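Local structure of coenzyme A transferase (Yersinia pestis, 3QLI) at residues N163-S166 against S167-R171; V320-P323 against H324-A327; G362-D365 against F366-A370; T403-R406 against I407-H410; K422-S425 against S426-A430. The protein probably transfers coenzyme A between carboxylic acids and their thioesters. One frame throughout, in Å; residues are numbered along the deposited sequence.

How the interactions relate
All five contacts are local: three at the starts of helices, one along the first turns of a helix and one in a bend of a loop. They follow one another in series, and none nests in or crosses another. Interaction 1 starts helix 166-172 in the N-terminal half and stands apart, its centre about 18 Å from that of interaction 2. Interaction 2 starts helix 323-326 and is tied by Asn321 to Asp365 of interaction 3, on helix 363-372. There Leu364 packs on Pro405 and Asp408 of interaction 4, the bend before strand 411-414. Arg406 O of that bend meets Arg429 NH1 of interaction 5, which starts helix 426-434.

Interaction 1: N163-S166 against S167-R171; sequences NDYS and SRIAR
Asn163 and Ser167 meet at the start of helix 166-172 through both backbone and side chain. From CB, the Asn163 chain places CG anti to the backbone N (chi1 -164°), which carries the amide over to the serine. CG lies 3.8 Å from Ser167 OG, and OD1 accepts the hydroxyl proton of Ser167 OG at 2.8 Å, the donor standing above the plane of the amide carbonyl. At the tip, ND2 turns elsewhere, to Ser314 OG and Glu190 O, so an asparagine, donor and acceptor in one group, suits this spot. Alongside, Ser167 N bonds Asn163 O at 3.1 Å. Asp164 caps the turn: its OD2 takes Ser166 OG at 2.7 Å and Ser166 N at 2.8 Å, while also lying over the centre of one face of the Tyr165 ring. A water joins Asp164 O, Ser167 OG and Arg168 N, serving an amide of the first turn. Farther on, Ile169 N reaches Tyr165 O at 3.0 Å, and Ile169 CG1 sits at the edge of the Tyr165 ring. Tyr165 and Ile169 pack against Phe144 of strand 143-148 and Leu135 of helix 131-139, and Tyr165 OH bonds Met44 O at the end of strand 41-44.

Interaction 2: V320-P323 against H324-A327; sequences VNDP and HIIA
Asp322 and His324 meet in a capping bond: Asp322 OD1 accepts from His324 N at 2.8 Å, the amide coming from above the carboxylate plane. The aspartate is the N-cap of helix 323-326. Swung away from its own amide nitrogen (chi1 -178°), its carboxylate reaches the first turn, where backbone N-H groups lack helical partners. Its CB also rests on Ile325 CG1 at 3.7 Å, and its own carbonyl O takes Ile326 N in a nearly straight bond of 2.9 Å. Pro323 follows as the first helical residue. This place suits proline, because its nitrogen has no hydrogen to leave without an acceptor and its phi is already helical; Pro323 O in turn accepts from Ala327 N at 3.0 Å. Ile326 points back at the end of helix 317-320, its CG1 3.3 Å from Val320 O, an oxygen whose hydrogen bond comes from His262 NE2. Asn321, between the two helices, gives ND2 to Glu264, the residue seen covalently joined to coenzyme A in a structure of this protein. At the dimer interface, His324 stacks on His324 of the second subunit and Pro323 packs on Arg368 of the second subunit. The short helix lies against helix 363-372, where Ile326 meets Phe366 and Ala327 meets Ala372; that helix in turn rests on strands 332-337 and 377-381.

Interaction 3: G362-D365 against F366-A370; sequences GQLD and FVRGA
Leu364 holds CG opposite its amide nitrogen (chi1 -174°) and Arg368 has CG anti to its carbonyl carbon (chi1 -66°), torsions that bring the two side chains together one turn apart on helix 363-372. The arginine runs extended from CG to NE, so that Leu364 CD2 lies over the centre of one face of the guanidinium, 3.7 Å from Arg368 CZ. The other leucine methyl, CD1, packs on Val367 CB at 4.0 Å. A branched leucine can thus serve two neighbours. Beneath them the helix is regular: Val367 N bonds Gln363 O at 3.0 Å, and Arg368 N bonds Leu364 O at 2.9 Å. Phe366 turns a ring edge to Gly362 O and packs on strand 332-337. Gln363, which binds coenzyme A in a structure of this protein, sends its amide to Thr404 and Ala337. Asp365 and Arg368 do not pair directly; a water bridges them, donating to Asp365 OD1 at 2.8 Å and accepting from Arg368 NH1 at 2.7 Å. Asp365 OD2 takes Asn321 ND2. Because Arg368 of the second subunit comes close to this guanidinium, the nearby carboxylate, relayed through water, may partly offset the like charges that meet there.

Interaction 4: T403-R406 against I407-H410; sequences TTPR and IDTH
The flat peptide carbonyl of Pro405 is what Asp408 and Thr409 gather round, in a type I beta turn with Arg406 and Ile407 at its corners. Asp408 N comes from above the carbonyl plane, 56° out of it, and bonds Pro405 O at 2.9 Å. Thr409 N approaches the same oxygen nearly in line with the C=O bond, at 3.3 Å, so one acceptor holds two successive amides and fixes the bend. The second flat group, the Asp408 carboxylate, sets OD2 against the proline ring, 3.5 Å from Pro405 CG, while its OD1 bonds Asn127 of the second subunit. Proline suits the first place of the turn, since its ring offers Asp408 and Ile407 a compact apolar surface. Ile407 CG1 lies 3.9 Å from Pro405 CB; chi1 of 59° sets CG1 between the backbone N and the carbonyl carbon, directed back at the proline. Thr404 adds its methyl CG2, 3.5 Å from Thr409 OG1, the two side chains crossing at about a right angle, while Thr409 OG1 is bound to Gly345 O. Just before the turn, Thr403 and Thr404 both face Cys347 in a classic beta bulge. Arg406 reaches away to Gln356 O of the second subunit, and Leu364 of helix 363-372 packs against Thr404, Pro405 and Asp408. Across the mouth of the turn a water donates to both Arg406 O and Thr409 O, lying 2.9 Å from Arg406 O.

Interaction 5: K422-S425 against S426-A430; sequences KGLS and STERA
Ser425 and Glu428 exchange two bonds across the first turn of helix 426-434. Ser425 OG, tucked in over its own backbone (chi1 65°), accepts from Glu428 N at 3.1 Å. In return Ser425 N gives its hydrogen to Glu428 OE1 at 2.8 Å, an almost straight bond of 170° to the anti lone pair of that oxygen. A water also donates to OE1 and to Gly423 O, while OE2 makes a salt bridge to Arg71 of the second subunit, so both carboxylate oxygens are held. Ser425 O takes Arg429 N at 2.9 Å, the first regular bond of the helix. Leu424 packs its CB 3.7 Å from Arg429 CG and brings CD2 up to Glu428. Arg429 NE makes a weak, long bond to Leu424 O. Arg429 NH1 goes to Arg406 O and Thr344 O, and Arg429 NH2 to two waters, one of them, 2.9 Å from Arg429 NH2, also receiving a weak bond from Lys422 NZ. That lysine finds stronger acceptors in Ile407 O and in Gln130 of the second subunit, so one water lies between the two cations and each has carbonyl acceptors of its own. Gly423 has a positive phi (87°), a conformation glycine adopts with ease. Serine at the N-cap and glutamate three residues later, each accepting the other's backbone N-H, make a capping box, here at a helix start pressed against the second subunit.

Interaction 1: N163-S166 against S167-R171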
loop_
_atom_site.group_PDB
_atom_site.type_symbol
_atom_site.label_atom_id
_atom_site.label_comp_id
_atom_site.label_asym_id
_atom_site.label_seq_id
_atom_site.Cartn_x
_atom_site.Cartn_y
_atom_site.Cartn_z
ATOM N N ASN A 163 -10.802 -19.800 6.059
ATOM C CA ASN A 163 -10.843 -19.742 4.611
ATOM C C ASN A 163 -9.464 -19.191 4.297
ATOM O O ASN A 163 -8.549 -19.944 3.970
ATOM C CB ASN A 163 -11.949 -18.828 4.096
ATOM C CG ASN A 163 -12.257 -19.064 2.626
ATOM O OD1 ASN A 163 -11.369 -18.991 1.782
ATOM N ND2 ASN A 163 -13.517 -19.351 2.320
ATOM N N ASP A 164 -9.315 -17.874 4.393
ATOM C CA ASP A 164 -8.007 -17.250 4.247
ATOM C C ASP A 164 -7.263 -17.792 3.036
ATOM O O ASP A 164 -7.775 -17.788 1.919
ATOM C CB ASP A 164 -7.176 -17.397 5.530
ATOM C CG ASP A 164 -7.214 -18.803 6.102
ATOM O OD1 ASP A 164 -8.171 -19.131 6.832
ATOM O OD2 ASP A 164 -6.276 -19.575 5.829
ATOM N N TYR A 165 -6.036 -18.239 3.284
ATOM C CA TYR A 165 -5.198 -18.853 2.265
ATOM C C TYR A 165 -5.403 -20.366 2.294
ATOM O O TYR A 165 -4.932 -21.084 1.417
ATOM C CB TYR A 165 -3.727 -18.545 2.533
ATOM C CG TYR A 165 -3.250 -18.996 3.899
ATOM C CD1 TYR A 165 -2.871 -20.313 4.124
ATOM C CD2 TYR A 165 -3.183 -18.106 4.960
ATOM C CE1 TYR A 165 -2.436 -20.729 5.370
ATOM C CE2 TYR A 165 -2.752 -18.512 6.209
ATOM C CZ TYR A 165 -2.379 -19.824 6.410
ATOM O OH TYR A 165 -1.948 -20.227 7.651
ATOM N N SER A 166 -6.115 -20.837 3.313
ATOM C CA SER A 166 -6.352 -22.265 3.499
ATOM C C SER A 166 -7.130 -22.914 2.360
ATOM O O SER A 166 -6.813 -24.022 1.940
ATOM C CB SER A 166 -7.068 -22.519 4.830
ATOM O OG SER A 166 -6.225 -22.223 5.929
ATOM N N SER A 167 -8.148 -22.228 1.859
ATOM C CA SER A 167 -8.950 -22.786 0.764
ATOM C C SER A 167 -8.151 -22.986 -0.528
ATOM O O SER A 167 -8.452 -23.880 -1.325
ATOM C CB SER A 167 -10.204 -21.934 0.506
ATOM O OG SER A 167 -9.851 -20.618 0.112
ATOM N N ARG A 168 -7.139 -22.154 -0.743
ATOM C CA ARG A 168 -6.230 -22.352 -1.877
ATOM C C ARG A 168 -5.196 -23.456 -1.613
ATOM O O ARG A 168 -4.968 -24.336 -2.455
ATOM C CB ARG A 168 -5.490 -21.045 -2.198
ATOM C CG ARG A 168 -4.316 -21.194 -3.178
ATOM C CD ARG A 168 -4.790 -21.569 -4.570
ATOM N NE ARG A 168 -3.680 -21.724 -5.521
ATOM C CZ ARG A 168 -3.096 -20.723 -6.174
ATOM N NH1 ARG A 168 -3.493 -19.469 -5.980
ATOM N NH2 ARG A 168 -2.096 -20.976 -7.013
ATOM N N ILE A 169 -4.559 -23.405 -0.450
ATOM C CA ILE A 169 -3.430 -24.295 -0.200
ATOM C C ILE A 169 -3.903 -25.730 0.021
ATOM O O ILE A 169 -3.160 -26.667 -0.260
ATOM C CB ILE A 169 -2.559 -23.828 0.976
ATOM C CG1 ILE A 169 -2.072 -22.397 0.726
ATOM C CG2 ILE A 169 -1.365 -24.785 1.170
ATOM C CD1 ILE A 169 -1.433 -22.209 -0.661
ATOM N N ALA A 170 -5.134 -25.899 0.509
ATOM C CA ALA A 170 -5.721 -27.242 0.653
ATOM C C ALA A 170 -5.757 -27.945 -0.694
ATOM O O ALA A 170 -5.624 -29.172 -0.782
ATOM C CB ALA A 170 -7.127 -27.167 1.257
ATOM N N ARG A 171 -5.928 -27.150 -1.743
ATOM C CA ARG A 171 -5.999 -27.657 -3.107
ATOM C C ARG A 171 -4.635 -27.649 -3.795
ATOM O O ARG A 171 -4.313 -28.571 -4.543
ATOM C CB ARG A 171 -7.026 -26.856 -3.922
ATOM C CG ARG A 171 -8.445 -26.995 -3.354
ATOM C CD ARG A 171 -9.400 -25.954 -3.865
ATOM N NE ARG A 171 -10.786 -26.344 -3.600
ATOM C CZ ARG A 171 -11.439 -26.126 -2.457
ATOM N NH1 ARG A 171 -10.840 -25.513 -1.428
ATOM N NH2 ARG A 171 -12.704 -26.526 -2.347
HETATM O O HOH W 1 -7.395 -19.144 -0.181
#

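Interaction 2: V320-P323 against H324-A327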
loop_
_atom_site.group_PDB
_atom_site.type_symbol
_atom_site.label_atom_id
_atom_site.label_comp_id
_atom_site.label_asym_id
_atom_site.label_seq_id
_atom_site.Cartn_x
_atom_site.Cartn_y
_atom_site.Cartn_z
ATOM N N VAL A 320 -11.248 -11.000 0.072
ATOM C CA VAL A 320 -11.738 -10.204 1.186
ATOM C C VAL A 320 -10.866 -8.985 1.443
ATOM O O VAL A 320 -11.385 -7.889 1.708
ATOM C CB VAL A 320 -11.815 -11.045 2.472
ATOM C CG1 VAL A 320 -12.109 -10.153 3.675
ATOM C CG2 VAL A 320 -12.868 -12.158 2.318
ATOM N N ASN A 321 -9.550 -9.178 1.380
ATOM C CA ASN A 321 -8.607 -8.106 1.692
ATOM C C ASN A 321 -8.103 -7.357 0.453
ATOM O O ASN A 321 -7.138 -6.611 0.545
ATOM C CB ASN A 321 -7.397 -8.642 2.489
ATOM C CG ASN A 321 -7.716 -8.859 3.954
ATOM O OD1 ASN A 321 -8.711 -9.500 4.287
ATOM N ND2 ASN A 321 -6.895 -8.284 4.846
ATOM N N ASP A 322 -8.742 -7.550 -0.698
ATOM C CA ASP A 322 -8.402 -6.759 -1.884
ATOM C C ASP A 322 -9.043 -5.378 -1.730
ATOM O O ASP A 322 -10.267 -5.263 -1.669
ATOM C CB ASP A 322 -8.936 -7.446 -3.146
ATOM C CG ASP A 322 -8.569 -6.700 -4.428
ATOM O OD1 ASP A 322 -8.211 -5.499 -4.361
ATOM O OD2 ASP A 322 -8.651 -7.327 -5.505
ATOM N N PRO A 323 -8.227 -4.317 -1.660
ATOM C CA PRO A 323 -8.852 -3.002 -1.458
ATOM C C PRO A 323 -9.865 -2.658 -2.546
ATOM O O PRO A 323 -10.835 -1.952 -2.259
ATOM C CB PRO A 323 -7.666 -2.029 -1.514
ATOM C CG PRO A 323 -6.469 -2.867 -1.125
ATOM C CD PRO A 323 -6.752 -4.249 -1.666
ATOM N N HIS A 324 -9.652 -3.145 -3.768
ATOM C CA HIS A 324 -10.595 -2.866 -4.853
ATOM C C HIS A 324 -11.948 -3.491 -4.572
ATOM O O HIS A 324 -12.991 -2.894 -4.856
ATOM C CB HIS A 324 -10.081 -3.367 -6.203
ATOM C CG HIS A 324 -11.106 -3.277 -7.291
ATOM N ND1 HIS A 324 -11.448 -2.086 -7.890
ATOM C CD2 HIS A 324 -11.888 -4.225 -7.864
ATOM C CE1 HIS A 324 -12.388 -2.303 -8.793
ATOM N NE2 HIS A 324 -12.668 -3.594 -8.799
ATOM N N ILE A 325 -11.930 -4.693 -4.000
ATOM C CA ILE A 325 -13.162 -5.376 -3.606
ATOM C C ILE A 325 -13.830 -4.679 -2.414
ATOM O O ILE A 325 -15.034 -4.407 -2.422
ATOM C CB ILE A 325 -12.860 -6.835 -3.233
ATOM C CG1 ILE A 325 -12.404 -7.620 -4.470
ATOM C CG2 ILE A 325 -14.076 -7.499 -2.604
ATOM C CD1 ILE A 325 -13.439 -7.689 -5.580
ATOM N N ILE A 326 -13.046 -4.385 -1.384
ATOM C CA ILE A 326 -13.580 -3.706 -0.197
ATOM C C ILE A 326 -14.331 -2.427 -0.595
ATOM O O ILE A 326 -15.428 -2.138 -0.085
ATOM C CB ILE A 326 -12.451 -3.353 0.795
ATOM C CG1 ILE A 326 -11.836 -4.639 1.378
ATOM C CG2 ILE A 326 -12.975 -2.456 1.930
ATOM C CD1 ILE A 326 -10.410 -4.466 1.863
ATOM N N ALA A 327 -13.736 -1.682 -1.524
ATOM C CA ALA A 327 -14.225 -0.359 -1.908
ATOM C C ALA A 327 -15.525 -0.398 -2.707
ATOM O O ALA A 327 -16.170 0.636 -2.878
ATOM C CB ALA A 327 -13.147 0.402 -2.701
#

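Interaction 3: G362-D365 against F366-A370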
loop_
_atom_site.group_PDB
_atom_site.type_symbol
_atom_site.label_atom_id
_atom_site.label_comp_id
_atom_site.label_asym_id
_atom_site.label_seq_id
_atom_site.Cartn_x
_atom_site.Cartn_y
_atom_site.Cartn_z
ATOM N N GLY A 362 -3.607 -7.483 7.721
ATOM C CA GLY A 362 -4.501 -6.836 6.777
ATOM C C GLY A 362 -4.950 -5.432 7.137
ATOM O O GLY A 362 -5.779 -4.849 6.431
ATOM N N GLN A 363 -4.427 -4.870 8.221
ATOM C CA GLN A 363 -4.869 -3.531 8.624
ATOM C C GLN A 363 -4.843 -2.560 7.449
ATOM O O GLN A 363 -5.852 -1.924 7.142
ATOM C CB GLN A 363 -4.047 -2.969 9.793
ATOM C CG GLN A 363 -4.269 -1.458 10.020
ATOM C CD GLN A 363 -3.760 -0.952 11.375
ATOM O OE1 GLN A 363 -3.071 0.064 11.446
ATOM N NE2 GLN A 363 -4.104 -1.661 12.447
ATOM N N LEU A 364 -3.700 -2.459 6.771
ATOM C CA LEU A 364 -3.566 -1.461 5.720
ATOM C C LEU A 364 -4.495 -1.730 4.534
ATOM O O LEU A 364 -4.930 -0.796 3.870
ATOM C CB LEU A 364 -2.107 -1.334 5.262
ATOM C CG LEU A 364 -1.802 -0.214 4.265
ATOM C CD1 LEU A 364 -2.238 1.169 4.798
ATOM C CD2 LEU A 364 -0.323 -0.216 3.955
ATOM N N ASP A 365 -4.779 -2.998 4.243
ATOM C CA ASP A 365 -5.735 -3.329 3.185
ATOM C C ASP A 365 -7.064 -2.613 3.423
ATOM O O ASP A 365 -7.673 -2.084 2.503
ATOM C CB ASP A 365 -6.018 -4.831 3.136
ATOM C CG ASP A 365 -4.765 -5.650 2.887
ATOM O OD1 ASP A 365 -3.862 -5.148 2.193
ATOM O OD2 ASP A 365 -4.690 -6.780 3.404
ATOM N N PHE A 366 -7.512 -2.623 4.673
ATOM C CA PHE A 366 -8.805 -2.040 5.005
ATOM C C PHE A 366 -8.730 -0.521 5.188
ATOM O O PHE A 366 -9.699 0.185 4.924
ATOM C CB PHE A 366 -9.416 -2.756 6.217
ATOM C CG PHE A 366 -10.198 -3.987 5.825
ATOM C CD1 PHE A 366 -11.524 -3.872 5.437
ATOM C CD2 PHE A 366 -9.584 -5.233 5.755
ATOM C CE1 PHE A 366 -12.241 -4.978 5.022
ATOM C CE2 PHE A 366 -10.305 -6.358 5.344
ATOM C CZ PHE A 366 -11.632 -6.226 4.983
ATOM N N VAL A 367 -7.581 -0.020 5.631
ATOM C CA VAL A 367 -7.360 1.429 5.654
ATOM C C VAL A 367 -7.530 1.977 4.230
ATOM O O VAL A 367 -8.232 2.970 4.001
ATOM C CB VAL A 367 -5.940 1.775 6.204
ATOM C CG1 VAL A 367 -5.599 3.251 5.967
ATOM C CG2 VAL A 367 -5.835 1.429 7.685
ATOM N N ARG A 368 -6.894 1.314 3.268
ATOM C CA ARG A 368 -6.985 1.712 1.862
ATOM C C ARG A 368 -8.378 1.494 1.284
ATOM O O ARG A 368 -8.923 2.353 0.595
ATOM C CB ARG A 368 -5.979 0.909 1.033
ATOM C CG ARG A 368 -4.515 1.199 1.334
ATOM C CD ARG A 368 -3.631 0.097 0.693
ATOM N NE ARG A 368 -2.228 0.479 0.545
ATOM C CZ ARG A 368 -1.235 -0.390 0.336
ATOM N NH1 ARG A 368 -1.499 -1.691 0.278
ATOM N NH2 ARG A 368 0.026 0.031 0.192
ATOM N N GLY A 369 -8.944 0.318 1.527
ATOM C CA GLY A 369 -10.237 -0.027 0.969
ATOM C C GLY A 369 -11.363 0.841 1.507
ATOM O O GLY A 369 -12.230 1.279 0.746
ATOM N N ALA A 370 -11.354 1.103 2.815
ATOM C CA ALA A 370 -12.410 1.919 3.416
ATOM C C ALA A 370 -12.380 3.344 2.857
ATOM O O ALA A 370 -13.421 3.914 2.562
ATOM C CB ALA A 370 -12.298 1.931 4.950
HETATM O O HOH W 2 -3.707 -3.283 0.131
#

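Interaction 4: T403-R406 against I407-H410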
loop_
_atom_site.group_PDB
_atom_site.type_symbol
_atom_site.label_atom_id
_atom_site.label_comp_id
_atom_site.label_asym_id
_atom_site.label_seq_id
_atom_site.Cartn_x
_atom_site.Cartn_y
_atom_site.Cartn_z
ATOM N N THR A 403 3.426 0.587 10.610
ATOM C CA THR A 403 2.372 -0.322 10.194
ATOM C C THR A 403 1.468 0.353 9.175
ATOM O O THR A 403 1.243 -0.178 8.087
ATOM C CB THR A 403 1.527 -0.800 11.373
ATOM O OG1 THR A 403 2.385 -1.408 12.340
ATOM C CG2 THR A 403 0.512 -1.826 10.905
ATOM N N THR A 404 0.945 1.523 9.534
ATOM C CA THR A 404 0.171 2.331 8.601
ATOM C C THR A 404 0.929 3.623 8.327
ATOM O O THR A 404 1.152 4.419 9.240
ATOM C CB THR A 404 -1.245 2.668 9.169
ATOM O OG1 THR A 404 -1.968 1.456 9.400
ATOM C CG2 THR A 404 -2.035 3.497 8.192
ATOM N N PRO A 405 1.323 3.834 7.064
ATOM C CA PRO A 405 2.092 5.013 6.646
ATOM C C PRO A 405 1.278 6.281 6.821
ATOM O O PRO A 405 0.039 6.248 6.717
ATOM C CB PRO A 405 2.316 4.766 5.147
ATOM C CG PRO A 405 2.175 3.284 4.978
ATOM C CD PRO A 405 1.085 2.912 5.939
ATOM N N ARG A 406 1.950 7.401 7.060
ATOM C CA ARG A 406 1.225 8.651 7.235
ATOM C C ARG A 406 0.462 9.021 5.966
ATOM O O ARG A 406 -0.497 9.772 6.022
ATOM C CB ARG A 406 2.164 9.786 7.621
ATOM C CG ARG A 406 3.079 10.256 6.484
ATOM C CD ARG A 406 3.766 11.569 6.864
ATOM N NE ARG A 406 5.002 11.779 6.116
ATOM C CZ ARG A 406 5.831 12.803 6.309
ATOM N NH1 ARG A 406 5.550 13.725 7.220
ATOM N NH2 ARG A 406 6.945 12.901 5.591
ATOM N N ILE A 407 0.877 8.498 4.813
ATOM C CA ILE A 407 0.163 8.857 3.587
ATOM C C ILE A 407 -1.164 8.117 3.459
ATOM O O ILE A 407 -1.978 8.458 2.609
ATOM C CB ILE A 407 1.007 8.616 2.311
ATOM C CG1 ILE A 407 1.408 7.139 2.204
ATOM C CG2 ILE A 407 2.217 9.572 2.277
ATOM C CD1 ILE A 407 2.237 6.815 0.972
ATOM N N ASP A 408 -1.356 7.075 4.262
ATOM C CA ASP A 408 -2.582 6.283 4.189
ATOM C C ASP A 408 -3.582 6.487 5.322
ATOM O O ASP A 408 -4.757 6.150 5.182
ATOM C CB ASP A 408 -2.240 4.794 4.103
ATOM C CG ASP A 408 -1.568 4.426 2.800
ATOM O OD1 ASP A 408 -2.111 4.771 1.732
ATOM O OD2 ASP A 408 -0.497 3.792 2.847
ATOM N N THR A 409 -3.132 7.041 6.440
ATOM C CA THR A 409 -4.028 7.220 7.573
ATOM C C THR A 409 -5.186 8.144 7.224
ATOM O O THR A 409 -5.010 9.161 6.561
ATOM C CB THR A 409 -3.286 7.743 8.816
ATOM O OG1 THR A 409 -2.139 6.923 9.066
ATOM C CG2 THR A 409 -4.199 7.704 10.030
ATOM N N HIS A 410 -6.376 7.768 7.675
ATOM C CA HIS A 410 -7.573 8.546 7.410
ATOM C C HIS A 410 -8.057 9.207 8.690
ATOM O O HIS A 410 -7.842 10.394 8.910
ATOM C CB HIS A 410 -8.668 7.632 6.856
ATOM C CG HIS A 410 -9.875 8.361 6.358
ATOM N ND1 HIS A 410 -11.067 7.725 6.085
ATOM C CD2 HIS A 410 -10.077 9.671 6.083
ATOM C CE1 HIS A 410 -11.949 8.611 5.661
ATOM N NE2 HIS A 410 -11.374 9.800 5.652
HETATM O O HOH W 3 -3.189 10.132 5.093
#

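Interaction 5: K422-S425 against S426-A430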
loop_
_atom_site.group_PDB
_atom_site.type_symbol
_atom_site.label_atom_id
_atom_site.label_comp_id
_atom_site.label_asym_id
_atom_site.label_seq_id
_atom_site.Cartn_x
_atom_site.Cartn_y
_atom_site.Cartn_z
ATOM N N LYS A 422 -6.560 13.390 6.249
ATOM C CA LYS A 422 -6.421 13.540 4.795
ATOM C C LYS A 422 -6.424 14.995 4.323
ATOM O O LYS A 422 -7.332 15.764 4.643
ATOM C CB LYS A 422 -7.495 12.746 4.052
ATOM C CG LYS A 422 -7.357 11.220 4.181
ATOM C CD LYS A 422 -6.201 10.705 3.325
ATOM C CE LYS A 422 -6.177 9.199 3.302
ATOM N NZ LYS A 422 -4.985 8.724 2.524
ATOM N N GLY A 423 -5.400 15.369 3.563
ATOM C CA GLY A 423 -5.322 16.707 2.994
ATOM C C GLY A 423 -4.684 17.751 3.899
ATOM O O GLY A 423 -4.468 18.885 3.473
ATOM N N LEU A 424 -4.393 17.379 5.144
ATOM C CA LEU A 424 -3.739 18.283 6.098
ATOM C C LEU A 424 -2.223 18.353 5.882
ATOM O O LEU A 424 -1.587 17.342 5.574
ATOM C CB LEU A 424 -4.007 17.814 7.534
ATOM C CG LEU A 424 -5.458 17.824 8.005
ATOM C CD1 LEU A 424 -5.510 17.512 9.517
ATOM C CD2 LEU A 424 -6.095 19.174 7.704
ATOM N N SER A 425 -1.643 19.542 6.043
ATOM C CA SER A 425 -0.188 19.680 6.012
ATOM C C SER A 425 0.423 19.003 7.231
ATOM O O SER A 425 -0.288 18.643 8.176
ATOM C CB SER A 425 0.204 21.159 6.040
ATOM O OG SER A 425 -0.190 21.756 7.270
ATOM N N SER A 426 1.744 18.860 7.224
ATOM C CA SER A 426 2.457 18.312 8.367
ATOM C C SER A 426 2.183 19.115 9.642
ATOM O O SER A 426 2.074 18.553 10.731
ATOM C CB SER A 426 3.958 18.292 8.091
ATOM O OG SER A 426 4.262 17.304 7.124
ATOM N N THR A 427 2.093 20.430 9.496
ATOM C CA THR A 427 1.816 21.302 10.634
ATOM C C THR A 427 0.399 21.098 11.153
ATOM O O THR A 427 0.186 20.981 12.356
ATOM C CB THR A 427 2.004 22.790 10.269
ATOM O OG1 THR A 427 3.354 23.007 9.847
ATOM C CG2 THR A 427 1.691 23.684 11.469
ATOM N N GLU A 428 -0.570 21.077 10.247
ATOM C CA GLU A 428 -1.959 20.887 10.646
ATOM C C GLU A 428 -2.150 19.522 11.318
ATOM O O GLU A 428 -2.894 19.403 12.297
ATOM C CB GLU A 428 -2.899 21.046 9.443
ATOM C CG GLU A 428 -2.951 22.484 8.878
ATOM C CD GLU A 428 -3.629 22.569 7.507
ATOM O OE1 GLU A 428 -3.429 21.660 6.678
ATOM O OE2 GLU A 428 -4.364 23.545 7.252
ATOM N N ARG A 429 -1.495 18.493 10.780
ATOM C CA ARG A 429 -1.548 17.163 11.382
ATOM C C ARG A 429 -0.984 17.154 12.798
ATOM O O ARG A 429 -1.633 16.666 13.726
ATOM C CB ARG A 429 -0.777 16.141 10.549
ATOM C CG ARG A 429 -1.422 15.815 9.238
ATOM C CD ARG A 429 -0.629 14.758 8.476
ATOM N NE ARG A 429 -1.378 14.316 7.307
ATOM C CZ ARG A 429 -1.506 13.046 6.936
ATOM N NH1 ARG A 429 -0.929 12.089 7.643
ATOM N NH2 ARG A 429 -2.224 12.743 5.859
ATOM N N ALA A 430 0.234 17.664 12.959
ATOM C CA ALA A 430 0.871 17.646 14.274
ATOM C C ALA A 430 0.008 18.370 15.305
ATOM O O ALA A 430 -0.218 17.861 16.398
ATOM C CB ALA A 430 2.280 18.266 14.220
HETATM O O HOH W 3 -3.189 10.132 5.093
HETATM O O HOH W 4 -4.071 21.543 4.005
HETATM O O HOH W 5 -2.332 15.105 4.338
#